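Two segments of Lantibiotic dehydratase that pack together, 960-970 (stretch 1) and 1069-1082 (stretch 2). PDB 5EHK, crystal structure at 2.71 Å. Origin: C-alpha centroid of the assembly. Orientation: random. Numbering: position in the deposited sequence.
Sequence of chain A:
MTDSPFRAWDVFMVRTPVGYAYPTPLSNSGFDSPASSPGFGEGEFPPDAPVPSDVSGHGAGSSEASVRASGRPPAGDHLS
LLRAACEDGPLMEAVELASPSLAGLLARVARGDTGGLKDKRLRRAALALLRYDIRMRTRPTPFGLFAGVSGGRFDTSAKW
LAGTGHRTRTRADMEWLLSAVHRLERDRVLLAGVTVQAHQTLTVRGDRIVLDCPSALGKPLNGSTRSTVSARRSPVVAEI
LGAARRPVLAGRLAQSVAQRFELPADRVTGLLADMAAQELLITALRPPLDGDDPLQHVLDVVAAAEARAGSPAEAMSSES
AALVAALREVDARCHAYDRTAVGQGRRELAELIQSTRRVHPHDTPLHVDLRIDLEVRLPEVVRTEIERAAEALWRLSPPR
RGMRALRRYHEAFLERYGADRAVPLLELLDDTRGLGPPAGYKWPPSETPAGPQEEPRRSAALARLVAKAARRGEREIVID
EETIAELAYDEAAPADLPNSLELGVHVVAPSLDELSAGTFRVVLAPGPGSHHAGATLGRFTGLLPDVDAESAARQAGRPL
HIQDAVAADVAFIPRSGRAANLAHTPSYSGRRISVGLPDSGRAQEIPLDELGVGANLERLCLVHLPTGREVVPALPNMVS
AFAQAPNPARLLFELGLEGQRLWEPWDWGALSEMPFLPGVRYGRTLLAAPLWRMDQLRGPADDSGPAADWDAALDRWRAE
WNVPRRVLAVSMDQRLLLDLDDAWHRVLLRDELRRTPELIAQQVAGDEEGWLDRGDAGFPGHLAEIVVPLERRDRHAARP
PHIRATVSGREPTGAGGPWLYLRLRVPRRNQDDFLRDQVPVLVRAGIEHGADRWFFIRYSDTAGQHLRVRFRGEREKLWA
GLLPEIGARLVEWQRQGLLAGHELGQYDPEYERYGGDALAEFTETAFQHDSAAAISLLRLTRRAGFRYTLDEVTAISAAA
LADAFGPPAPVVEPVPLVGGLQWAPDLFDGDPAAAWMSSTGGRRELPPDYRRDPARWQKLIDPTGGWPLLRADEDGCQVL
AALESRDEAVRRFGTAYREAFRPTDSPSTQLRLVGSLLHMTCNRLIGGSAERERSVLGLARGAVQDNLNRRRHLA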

# COMPACT_ATOMS: atom_id res chain seq x y z
N ALA A 960 -28.76 -9.83 27.61
CA ALA A 960 -29.04 -11.07 28.31
C ALA A 960 -27.78 -11.67 28.95
O ALA A 960 -27.85 -12.25 30.04
CB ALA A 960 -29.68 -12.07 27.37
N LEU A 961 -26.64 -11.53 28.27
CA LEU A 961 -25.38 -11.99 28.85
C LEU A 961 -24.98 -11.14 30.05
O LEU A 961 -24.61 -11.68 31.09
CB LEU A 961 -24.26 -12.04 27.80
CG LEU A 961 -22.97 -12.80 28.15
CD1 LEU A 961 -22.37 -13.41 26.89
CD2 LEU A 961 -21.94 -11.91 28.83
N ALA A 962 -25.03 -9.82 29.89
CA ALA A 962 -24.76 -8.88 30.98
C ALA A 962 -25.58 -9.17 32.22
O ALA A 962 -25.03 -9.16 33.32
CB ALA A 962 -24.98 -7.46 30.52
N ASP A 963 -26.89 -9.42 32.04
CA ASP A 963 -27.77 -9.79 33.16
C ASP A 963 -27.19 -11.03 33.78
O ASP A 963 -26.93 -11.07 34.97
CB ASP A 963 -29.23 -10.06 32.72
CG ASP A 963 -30.26 -10.01 33.90
OD1 ASP A 963 -30.52 -8.91 34.42
OD2 ASP A 963 -30.84 -11.05 34.29
N ALA A 964 -26.88 -12.01 32.93
CA ALA A 964 -26.58 -13.35 33.41
C ALA A 964 -25.27 -13.45 34.20
O ALA A 964 -25.20 -14.20 35.17
CB ALA A 964 -26.59 -14.35 32.25
N PHE A 965 -24.27 -12.66 33.82
CA PHE A 965 -22.99 -12.71 34.52
C PHE A 965 -23.19 -12.40 36.00
O PHE A 965 -22.50 -12.97 36.86
CB PHE A 965 -21.98 -11.73 33.93
CG PHE A 965 -20.58 -11.93 34.44
CD1 PHE A 965 -19.75 -12.88 33.88
CD2 PHE A 965 -20.10 -11.17 35.49
CE1 PHE A 965 -18.46 -13.07 34.35
CE2 PHE A 965 -18.81 -11.36 35.97
CZ PHE A 965 -17.99 -12.31 35.40
N GLY A 966 -24.14 -11.52 36.28
CA GLY A 966 -24.46 -11.19 37.65
C GLY A 966 -23.66 -10.01 38.16
O GLY A 966 -22.94 -9.36 37.40
N PRO A 967 -23.80 -9.74 39.47
CA PRO A 967 -23.17 -8.61 40.16
C PRO A 967 -21.66 -8.63 39.97
O PRO A 967 -21.09 -9.71 39.87
CB PRO A 967 -23.48 -8.88 41.64
CG PRO A 967 -23.70 -10.36 41.71
CD PRO A 967 -24.37 -10.72 40.41
N PRO A 968 -21.03 -7.46 39.87
CA PRO A 968 -19.57 -7.37 39.84
C PRO A 968 -18.89 -7.85 41.12
O PRO A 968 -19.57 -8.25 42.07
CB PRO A 968 -19.31 -5.87 39.61
CG PRO A 968 -20.54 -5.38 38.90
CD PRO A 968 -21.67 -6.19 39.49
N ALA A 969 -17.56 -7.90 41.10
CA ALA A 969 -16.78 -8.05 42.32
C ALA A 969 -16.76 -6.66 42.94
O ALA A 969 -16.92 -5.67 42.22
CB ALA A 969 -15.38 -8.51 42.00
N PRO A 970 -16.61 -6.58 44.28
CA PRO A 970 -16.57 -5.26 44.94
C PRO A 970 -15.38 -4.41 44.51
O PRO A 970 -14.29 -4.93 44.23
CB PRO A 970 -16.46 -5.61 46.43
CG PRO A 970 -16.04 -7.03 46.49
CD PRO A 970 -16.55 -7.68 45.25
N THR A 1069 -9.42 -6.67 35.55
CA THR A 1069 -9.67 -8.05 35.15
C THR A 1069 -11.14 -8.30 34.79
O THR A 1069 -11.43 -8.74 33.68
CB THR A 1069 -9.19 -9.05 36.21
OG1 THR A 1069 -7.78 -8.92 36.40
CG2 THR A 1069 -9.50 -10.47 35.79
N GLN A 1070 -12.05 -7.98 35.71
CA GLN A 1070 -13.47 -8.25 35.46
C GLN A 1070 -14.05 -7.41 34.31
O GLN A 1070 -14.86 -7.92 33.53
CB GLN A 1070 -14.33 -8.16 36.72
CG GLN A 1070 -14.64 -6.77 37.24
CD GLN A 1070 -15.42 -6.81 38.55
OE1 GLN A 1070 -15.93 -7.86 38.93
NE2 GLN A 1070 -15.56 -5.67 39.22
N LEU A 1071 -13.63 -6.15 34.19
CA LEU A 1071 -14.09 -5.31 33.07
C LEU A 1071 -13.65 -5.81 31.69
O LEU A 1071 -14.37 -5.67 30.71
CB LEU A 1071 -13.64 -3.85 33.21
CG LEU A 1071 -14.70 -2.77 33.45
CD1 LEU A 1071 -15.99 -3.32 33.99
CD2 LEU A 1071 -14.17 -1.68 34.35
N ARG A 1072 -12.46 -6.37 31.62
CA ARG A 1072 -11.96 -6.92 30.38
C ARG A 1072 -12.62 -8.27 30.08
O ARG A 1072 -12.91 -8.58 28.93
CB ARG A 1072 -10.43 -7.04 30.43
CG ARG A 1072 -9.84 -8.04 29.44
CD ARG A 1072 -8.33 -8.03 29.53
NE ARG A 1072 -7.67 -8.51 28.32
CZ ARG A 1072 -7.49 -7.78 27.22
NH1 ARG A 1072 -7.93 -6.52 27.17
NH2 ARG A 1072 -6.87 -8.31 26.17
N LEU A 1073 -12.84 -9.07 31.11
CA LEU A 1073 -13.44 -10.40 30.95
C LEU A 1073 -14.81 -10.31 30.32
O LEU A 1073 -15.05 -10.87 29.23
CB LEU A 1073 -13.57 -11.08 32.31
CG LEU A 1073 -13.87 -12.58 32.43
CD1 LEU A 1073 -13.63 -12.97 33.88
CD2 LEU A 1073 -15.27 -12.96 32.02
N VAL A 1074 -15.73 -9.64 31.01
CA VAL A 1074 -17.10 -9.55 30.55
C VAL A 1074 -17.13 -8.85 29.19
O VAL A 1074 -17.87 -9.26 28.29
CB VAL A 1074 -18.03 -8.87 31.59
CG1 VAL A 1074 -19.47 -8.86 31.12
CG2 VAL A 1074 -17.95 -9.58 32.91
N GLY A 1075 -16.29 -7.83 29.04
CA GLY A 1075 -16.17 -7.14 27.77
C GLY A 1075 -15.75 -8.09 26.66
O GLY A 1075 -16.24 -8.00 25.53
N SER A 1076 -14.86 -9.03 26.98
CA SER A 1076 -14.46 -10.04 26.01
C SER A 1076 -15.67 -10.89 25.70
O SER A 1076 -15.96 -11.16 24.53
CB SER A 1076 -13.35 -10.95 26.57
OG SER A 1076 -12.07 -10.37 26.48
N LEU A 1077 -16.41 -11.28 26.74
CA LEU A 1077 -17.59 -12.10 26.56
C LEU A 1077 -18.64 -11.37 25.72
O LEU A 1077 -19.28 -11.99 24.87
CB LEU A 1077 -18.16 -12.58 27.90
CG LEU A 1077 -17.46 -13.75 28.60
CD1 LEU A 1077 -18.08 -14.01 29.95
CD2 LEU A 1077 -17.55 -15.01 27.76
N LEU A 1078 -18.82 -10.07 25.94
CA LEU A 1078 -19.72 -9.30 25.08
C LEU A 1078 -19.26 -9.28 23.62
O LEU A 1078 -20.08 -9.48 22.70
CB LEU A 1078 -19.99 -7.86 25.57
CG LEU A 1078 -20.91 -7.51 26.76
CD1 LEU A 1078 -22.07 -8.51 27.00
CD2 LEU A 1078 -20.12 -7.27 28.00
N HIS A 1079 -17.96 -9.01 23.43
CA HIS A 1079 -17.35 -8.99 22.09
C HIS A 1079 -17.54 -10.33 21.32
O HIS A 1079 -17.98 -10.33 20.17
CB HIS A 1079 -15.85 -8.61 22.16
CG HIS A 1079 -15.12 -8.79 20.87
ND1 HIS A 1079 -15.54 -8.22 19.68
CD2 HIS A 1079 -14.00 -9.50 20.57
CE1 HIS A 1079 -14.71 -8.56 18.71
NE2 HIS A 1079 -13.77 -9.35 19.22
N MET A 1080 -17.25 -11.46 21.95
CA MET A 1080 -17.41 -12.75 21.28
C MET A 1080 -18.86 -13.09 20.92
O MET A 1080 -19.10 -13.80 19.94
CB MET A 1080 -16.76 -13.89 22.08
CG MET A 1080 -15.22 -13.87 22.11
SD MET A 1080 -14.37 -14.14 20.52
CE MET A 1080 -14.44 -12.56 19.72
N THR A 1081 -19.83 -12.59 21.69
CA THR A 1081 -21.22 -12.83 21.34
C THR A 1081 -21.51 -12.07 20.06
O THR A 1081 -22.20 -12.57 19.18
CB THR A 1081 -22.20 -12.48 22.49
OG1 THR A 1081 -22.38 -13.65 23.30
CG2 THR A 1081 -23.55 -12.13 21.96
N CYS A 1082 -20.93 -10.89 19.93
CA CYS A 1082 -21.09 -10.12 18.71
C CYS A 1082 -20.34 -10.77 17.54
O CYS A 1082 -20.86 -10.82 16.41
CB CYS A 1082 -20.63 -8.68 18.91
SG CYS A 1082 -21.65 -7.75 20.04

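The centre of this contact is apolar, and two residues one helical turn apart, Leu 961 and Phe 965, carry most of it from the first stretch. Both are chi1 t and both point toward the partner helix. Leu 961 reaches into the space between Leu 1077 and Leu 1078, its CD2 lying 3.9 Å from Leu 1077 CB and 3.9 Å from Leu 1078 CD1. Phe 965 takes the neighbouring turn. Val 1074 CG2 sits over one face of its ring, 3.5 Å from the centroid and only 5° off the normal, a CH-pi contact in which a methyl group meets the pi cloud almost head-on. Leu 1073 CD2 approaches Phe 965 CE1 obliquely at 4.0 Å, adding a second apolar neighbour to the ring.

The helices run roughly antiparallel, at 148°, with axes 10.4 Å apart at closest approach. In the backbone register Ala 962 CA lies 7.7 Å from Val 1074 CA, but the residue Ala 962 touches is Leu 1078, with Ala 962 N 4.3 Å from Leu 1078 CD1. Toward one end, Leu 961 CD1 meets Thr 1081 OG1 at 3.6 Å; this is packing against a hydroxyl whose hydrogen bonding is satisfied elsewhere in the structure.

At the other end the first helix gives way to Gly 966, whose positive phi of 91° would jam a CB against the preceding carbonyl oxygen. The chain then continues through Pro 967 and Pro 968, neither of which has a backbone NH to donate. Ala 969 does, and Gln 1070 answers it with a two-point amide match: Ala 969 N donates to Gln 1070 OE1 at 2.7 Å and 166°, while Gln 1070 NE2 returns a weak bond to Ala 969 O at 3.3 Å. The rule to read here is economical: apolar side chains fill the space between the helices, and one carboxamide pairs with both backbone polar groups of a single loop residue.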